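PDB 3P02: uncharacterized protein from Bacteroides ovatus, which is of unknown function but joins a DUF4973 region of the E-set clan to a beta-rich BT_3044-like C-terminal region. Local coordinates for residues Y204-N209 with D278-P283; K238-S243 with N284-Y289. One frame throughout, in Å; residues are numbered along the deposited sequence. Where two conformers were deposited one is given.

Overall arrangement
Both contacts lie at the surface, where strands 262-278 and 287-302 of the large antiparallel sheet of the BT_3044-like region are joined, with centres about 11 Å apart. They share the hairpin between these strands: contact 1 takes its first half, 278-283, and contact 2 its second, 284-289. Contact 1 joins this connection to the 204-209 loop through a hydroxyl-carboxylate hydrogen bond, a phenol against an amide and a water. Contact 2 is smaller and charged, a weak lysine-glutamate pair reaching across strand 262-278. The two also meet directly, for Tyr-279 packs on Lys-238 and Glu-286, and Asn-209 O approaches Leu-239.

Contact 1: residues Y204-N209 with D278-P283; sequences YEDRIN and DYTSVP
With chi1 at 65° the CG of Asp-206, and with chi1 at 54° the OG1 of Thr-280, each sit between their own backbone N and carbonyl carbon, and the two polar ends meet where a type I beta turn, 204-207, approaches an Asx turn begun by Asp-278 at the exit of strand 262-278. Thr-280 OG1 donates to Asp-206 OD2 over a short 2.6 Å, arriving from above the carboxylate plane and 38° out of it, and is also hydrogen-bonded to Tyr-210 OH. Arg-200 forms salt bridges with both Asp-206 OD2 and Asp-278 OD2, so its guanidinium probably eases the proximity of two carboxylates whose oxygens Asp-206 OD2 and Asp-278 OD1 stand 5.3 Å apart. An alanine in place of Asp-206 is likely to cost the Thr-280 hydroxyl this carboxylate acceptor, leaving it to Tyr-210, and Arg-200 one of its two carboxylate mates. Asp-278 in turn shapes the opposing loop: Ser-281 N donates to Asp-278 OD1 at 2.9 Å. The same oxygen accepts from the backbone N of Thr-280, while OD2 takes the Ser-281 hydroxyl on the syn lone pair. The other branch of Thr-280, CG2, lies over one face of the Tyr-279 ring, offset toward the rim, and at 4.2 Å from Asn-209 ND2. The side chains of Tyr-279 and Asn-209 cross at about a right angle, and Tyr-279 OH rests 3.3 Å from Asn-209 CG in a packing contact. The phenol is hydrogen-bonded instead to Asn-236 ND2, a group that also reaches Asn-209 O. At the edge of the Tyr-279 ring, in its plane, a water lies 2.6 Å from OH and makes a weak, 3.4 Å bond to Asn-209 OD1.

Contact 2: residues K238-S243 with N284-Y289; sequences KLKFNS and NYEIEY
The carboxylate of Glu-286 presents both oxygens to the ammonium of Lys-240, whose NZ lies 3.2 Å from OE1 and 3.3 Å from OE2 of that group. This almost even fork is a salt bridge, though each of its hydrogen bonds is weak, and it belongs to one of two conformers of Glu-286, so its permanence is doubtful. A second flat group, the ring of Tyr-289, has Ile-287 CG2 over one face, 3.4 Å above the plane and offset toward the rim, and meets Phe-178 edge-to-face. The lysine and glutamate side chains cross at about a right angle. Both are extended beyond CG, and Lys-240 sets out beside its backbone N (chi1 -67°), which carries NZ to Glu-286 although the CA atoms of Lys-240 and Glu-286 are 11.0 Å apart. A water widens the charged cluster: it donates to Glu-288 OE2 at 3.0 Å and weakly accepts from Lys-240 NZ. The geometry is that of a surface ion pair laid over a beta sheet. Strand 262-278 runs between the two segments, hydrogen-bonded through its backbone to Leu-239 and Asn-242 on one flank and to Ile-287 and Tyr-289 on the other, and the side chains of Lys-240 and Glu-286 both touch its Val-277.

Contact 1: residues Y204-N209 with D278-P283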
loop_
_atom_site.group_PDB
_atom_site.type_symbol
_atom_site.label_atom_id
_atom_site.label_comp_id
_atom_site.label_asym_id
_atom_site.label_seq_id
_atom_site.Cartn_x
_atom_site.Cartn_y
_atom_site.Cartn_z
ATOM N N TYR A 204 14.255 -1.321 1.650
ATOM C CA TYR A 204 15.469 -1.210 2.479
ATOM C C TYR A 204 15.251 -1.881 3.797
ATOM O O TYR A 204 14.236 -1.624 4.453
ATOM C CB TYR A 204 15.799 0.269 2.738
ATOM C CG TYR A 204 16.525 0.936 1.597
ATOM C CD1 TYR A 204 15.874 1.201 0.388
ATOM C CD2 TYR A 204 17.825 1.395 1.750
ATOM C CE1 TYR A 204 16.519 1.874 -0.650
ATOM C CE2 TYR A 204 18.498 2.030 0.699
ATOM C CZ TYR A 204 17.839 2.251 -0.503
ATOM O OH TYR A 204 18.476 2.898 -1.538
ATOM N N GLU A 205 16.198 -2.736 4.196
ATOM C CA GLU A 205 16.097 -3.432 5.469
ATOM C C GLU A 205 16.029 -2.459 6.656
ATOM O O GLU A 205 15.279 -2.722 7.606
ATOM C CB GLU A 205 17.301 -4.355 5.631
ATOM C CG GLU A 205 17.207 -5.265 6.840
ATOM C CD GLU A 205 18.436 -6.117 7.071
ATOM O OE1 GLU A 205 19.199 -6.340 6.103
ATOM O OE2 GLU A 205 18.636 -6.557 8.225
ATOM N N ASP A 206 16.808 -1.347 6.621
ATOM C CA ASP A 206 16.821 -0.434 7.773
ATOM C C ASP A 206 15.777 0.691 7.692
ATOM O O ASP A 206 15.855 1.642 8.475
ATOM C CB ASP A 206 18.239 0.198 7.907
ATOM C CG ASP A 206 18.653 1.104 6.756
ATOM O OD1 ASP A 206 17.770 1.452 5.903
ATOM O OD2 ASP A 206 19.846 1.454 6.686
ATOM N N ARG A 207 14.766 0.563 6.793
ATOM C CA ARG A 207 13.859 1.685 6.541
ATOM C C ARG A 207 13.146 2.260 7.782
ATOM O O ARG A 207 12.993 3.470 7.860
ATOM C CB ARG A 207 12.839 1.323 5.462
ATOM C CG ARG A 207 11.855 0.239 5.866
ATOM C CD ARG A 207 11.081 -0.238 4.660
ATOM N NE ARG A 207 10.118 -1.271 5.038
ATOM C CZ ARG A 207 10.440 -2.538 5.244
ATOM N NH1 ARG A 207 11.698 -2.948 5.082
ATOM N NH2 ARG A 207 9.502 -3.424 5.563
ATOM N N ILE A 208 12.706 1.412 8.747
ATOM C CA ILE A 208 11.979 1.993 9.908
ATOM C C ILE A 208 12.829 3.044 10.639
ATOM O O ILE A 208 12.284 4.002 11.166
ATOM C CB ILE A 208 11.532 0.881 10.882
ATOM C CG1 ILE A 208 10.467 0.004 10.190
ATOM C CG2 ILE A 208 10.996 1.487 12.201
ATOM C CD1 ILE A 208 10.070 -1.313 11.066
ATOM N N ASN A 209 14.156 2.874 10.663
ATOM C CA ASN A 209 15.038 3.840 11.339
ATOM C C ASN A 209 14.988 5.241 10.737
ATOM O O ASN A 209 15.466 6.188 11.368
ATOM C CB ASN A 209 16.486 3.361 11.217
ATOM C CG ASN A 209 16.689 2.020 11.856
ATOM O OD1 ASN A 209 16.095 1.726 12.894
ATOM N ND2 ASN A 209 17.630 1.264 11.321
ATOM N N ASP A 278 22.651 9.365 8.824
ATOM C CA ASP A 278 22.606 8.021 8.289
ATOM C C ASP A 278 23.670 7.267 9.093
ATOM O O ASP A 278 24.874 7.485 8.886
ATOM C CB ASP A 278 22.887 8.003 6.788
ATOM C CG ASP A 278 22.956 6.606 6.202
ATOM O OD1 ASP A 278 23.171 5.622 6.985
ATOM O OD2 ASP A 278 22.813 6.477 4.969
ATOM N N TYR A 279 23.249 6.453 10.064
ATOM C CA TYR A 279 24.203 5.759 10.930
ATOM C C TYR A 279 24.281 4.261 10.591
ATOM O O TYR A 279 24.812 3.482 11.383
ATOM C CB TYR A 279 23.805 5.992 12.419
ATOM C CG TYR A 279 22.443 5.430 12.785
ATOM C CD1 TYR A 279 21.275 6.145 12.518
ATOM C CD2 TYR A 279 22.322 4.194 13.426
ATOM C CE1 TYR A 279 20.023 5.615 12.814
ATOM C CE2 TYR A 279 21.078 3.679 13.771
ATOM C CZ TYR A 279 19.929 4.397 13.471
ATOM O OH TYR A 279 18.688 3.884 13.786
ATOM N N THR A 280 23.726 3.838 9.417
ATOM C CA THR A 280 23.699 2.405 9.102
ATOM C C THR A 280 24.249 2.053 7.716
ATOM O O THR A 280 24.589 0.883 7.526
ATOM C CB THR A 280 22.249 1.856 9.229
ATOM O OG1 THR A 280 21.379 2.645 8.412
ATOM C CG2 THR A 280 21.725 1.885 10.677
ATOM N N SER A 281 24.320 3.003 6.755
ATOM C CA SER A 281 24.823 2.678 5.392
ATOM C C SER A 281 26.288 2.316 5.359
ATOM O O SER A 281 26.691 1.439 4.577
ATOM C CB SER A 281 24.661 3.869 4.450
ATOM O OG SER A 281 23.301 4.079 4.148
ATOM N N VAL A 282 27.102 3.092 6.098
ATOM C CA VAL A 282 28.542 2.951 6.046
ATOM C C VAL A 282 28.997 2.230 7.289
ATOM O O VAL A 282 28.765 2.718 8.397
ATOM C CB VAL A 282 29.300 4.304 5.864
ATOM C CG1 VAL A 282 30.814 4.094 5.807
ATOM C CG2 VAL A 282 28.820 5.057 4.627
ATOM N N PRO A 283 29.694 1.088 7.123
ATOM C CA PRO A 283 30.182 0.363 8.303
ATOM C C PRO A 283 30.907 1.258 9.295
ATOM O O PRO A 283 31.827 2.006 8.926
ATOM C CB PRO A 283 31.157 -0.660 7.706
ATOM C CG PRO A 283 30.618 -0.922 6.337
ATOM C CD PRO A 283 30.037 0.376 5.866
HETATM O O HOH W 1 18.488 1.754 15.278
#

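Contact 2: residues K238-S243 with N284-Y289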
loop_
_atom_site.group_PDB
_atom_site.type_symbol
_atom_site.label_atom_id
_atom_site.label_comp_id
_atom_site.label_asym_id
_atom_site.label_seq_id
_atom_site.Cartn_x
_atom_site.Cartn_y
_atom_site.Cartn_z
ATOM N N LYS A 238 17.987 8.124 17.245
ATOM C CA LYS A 238 19.303 7.926 16.584
ATOM C C LYS A 238 19.414 8.697 15.268
ATOM O O LYS A 238 20.528 8.978 14.848
ATOM C CB LYS A 238 19.608 6.456 16.341
ATOM C CG LYS A 238 19.665 5.646 17.632
ATOM C CD LYS A 238 20.254 4.272 17.357
ATOM C CE LYS A 238 20.137 3.367 18.569
ATOM N NZ LYS A 238 21.041 2.202 18.440
ATOM N N LEU A 239 18.278 9.092 14.650
ATOM C CA LEU A 239 18.318 9.905 13.416
ATOM C C LEU A 239 18.888 11.296 13.636
ATOM O O LEU A 239 19.258 11.972 12.663
ATOM C CB LEU A 239 16.890 10.096 12.899
ATOM C CG LEU A 239 16.359 9.305 11.774
ATOM C CD1 LEU A 239 15.078 9.967 11.236
ATOM C CD2 LEU A 239 17.362 9.174 10.633
ATOM N N LYS A 240 18.856 11.789 14.905
ATOM C CA LYS A 240 19.267 13.143 15.279
ATOM C C LYS A 240 18.516 14.122 14.370
ATOM O O LYS A 240 19.101 15.040 13.794
ATOM C CB LYS A 240 20.800 13.328 15.227
ATOM C CG LYS A 240 21.517 12.497 16.286
ATOM C CD LYS A 240 23.000 12.388 15.978
ATOM C CE LYS A 240 23.743 11.478 16.923
ATOM N NZ LYS A 240 25.177 11.359 16.523
ATOM N N PHE A 241 17.211 13.835 14.173
ATOM C CA PHE A 241 16.351 14.665 13.332
ATOM C C PHE A 241 16.267 16.077 13.870
ATOM O O PHE A 241 15.950 16.279 15.040
ATOM C CB PHE A 241 14.948 14.049 13.264
ATOM C CG PHE A 241 13.975 14.794 12.381
ATOM C CD1 PHE A 241 13.829 14.454 11.038
ATOM C CD2 PHE A 241 13.157 15.785 12.908
ATOM C CE1 PHE A 241 12.886 15.116 10.232
ATOM C CE2 PHE A 241 12.238 16.473 12.093
ATOM C CZ PHE A 241 12.112 16.133 10.764
ATOM N N ASN A 242 16.522 17.069 13.012
ATOM C CA ASN A 242 16.438 18.464 13.438
ATOM C C ASN A 242 15.850 19.289 12.286
ATOM O O ASN A 242 16.520 19.532 11.285
ATOM C CB ASN A 242 17.820 18.975 13.871
ATOM C CG ASN A 242 17.782 20.370 14.427
ATOM O OD1 ASN A 242 16.760 20.829 14.914
ATOM N ND2 ASN A 242 18.873 21.104 14.289
ATOM N N SER A 243 14.608 19.743 12.453
ATOM C CA SER A 243 13.896 20.504 11.435
ATOM C C SER A 243 14.068 22.003 11.636
ATOM O O SER A 243 14.003 22.492 12.781
ATOM C CB SER A 243 12.412 20.130 11.433
ATOM O OG SER A 243 11.712 20.985 10.545
ATOM N N ASN A 284 30.445 1.191 10.566
ATOM C CA ASN A 284 31.033 1.843 11.740
ATOM C C ASN A 284 31.198 3.344 11.533
ATOM O O ASN A 284 32.121 3.953 12.063
ATOM C CB ASN A 284 32.398 1.170 12.100
ATOM C CG ASN A 284 32.268 -0.272 12.532
ATOM O OD1 ASN A 284 31.225 -0.715 13.028
ATOM N ND2 ASN A 284 33.307 -1.053 12.304
ATOM N N TYR A 285 30.293 3.947 10.763
ATOM C CA TYR A 285 30.425 5.362 10.474
ATOM C C TYR A 285 29.039 6.005 10.382
ATOM O O TYR A 285 28.016 5.312 10.279
ATOM C CB TYR A 285 31.255 5.575 9.194
ATOM C CG TYR A 285 31.810 6.973 9.079
ATOM C CD1 TYR A 285 32.690 7.479 10.038
ATOM C CD2 TYR A 285 31.384 7.831 8.069
ATOM C CE1 TYR A 285 33.140 8.801 9.983
ATOM C CE2 TYR A 285 31.846 9.152 7.996
ATOM C CZ TYR A 285 32.725 9.627 8.953
ATOM O OH TYR A 285 33.163 10.928 8.892
ATOM N N GLU A 286 29.031 7.331 10.478
ATOM C CA GLU A 286 27.836 8.179 10.477
ATOM C C GLU A 286 27.973 9.302 9.499
ATOM O O GLU A 286 28.982 10.008 9.560
ATOM C CB GLU A 286 27.663 8.814 11.863
ATOM C CG GLU A 286 26.703 8.125 12.788
ATOM C CD GLU A 286 26.317 8.991 13.972
ATOM O OE1 GLU A 286 26.843 10.122 14.098
ATOM O OE2 GLU A 286 25.461 8.545 14.767
ATOM N N ILE A 287 26.947 9.528 8.657
ATOM C CA ILE A 287 26.952 10.636 7.709
ATOM C C ILE A 287 25.889 11.655 8.128
ATOM O O ILE A 287 24.713 11.294 8.277
ATOM C CB ILE A 287 26.741 10.162 6.251
ATOM C CG1 ILE A 287 27.681 8.983 5.874
ATOM C CG2 ILE A 287 26.874 11.335 5.271
ATOM C CD1 ILE A 287 29.133 9.290 5.836
ATOM N N GLU A 288 26.295 12.922 8.293
ATOM C CA GLU A 288 25.360 13.971 8.670
ATOM C C GLU A 288 24.801 14.615 7.418
ATOM O O GLU A 288 25.496 15.371 6.725
ATOM C CB GLU A 288 26.055 15.011 9.558
ATOM C CG GLU A 288 26.578 14.397 10.842
ATOM C CD GLU A 288 27.215 15.362 11.826
ATOM O OE1 GLU A 288 27.266 16.580 11.540
ATOM O OE2 GLU A 288 27.697 14.879 12.877
ATOM N N TYR A 289 23.542 14.319 7.149
ATOM C CA TYR A 289 22.866 14.819 5.978
ATOM C C TYR A 289 21.812 15.877 6.292
ATOM O O TYR A 289 21.482 16.135 7.444
ATOM C CB TYR A 289 22.142 13.645 5.296
ATOM C CG TYR A 289 23.026 12.664 4.557
ATOM C CD1 TYR A 289 23.825 13.084 3.494
ATOM C CD2 TYR A 289 22.910 11.295 4.780
ATOM C CE1 TYR A 289 24.544 12.172 2.717
ATOM C CE2 TYR A 289 23.643 10.370 4.025
ATOM C CZ TYR A 289 24.422 10.811 2.963
ATOM O OH TYR A 289 25.202 9.918 2.253
HETATM O O HOH W 2 25.669 14.388 15.065
#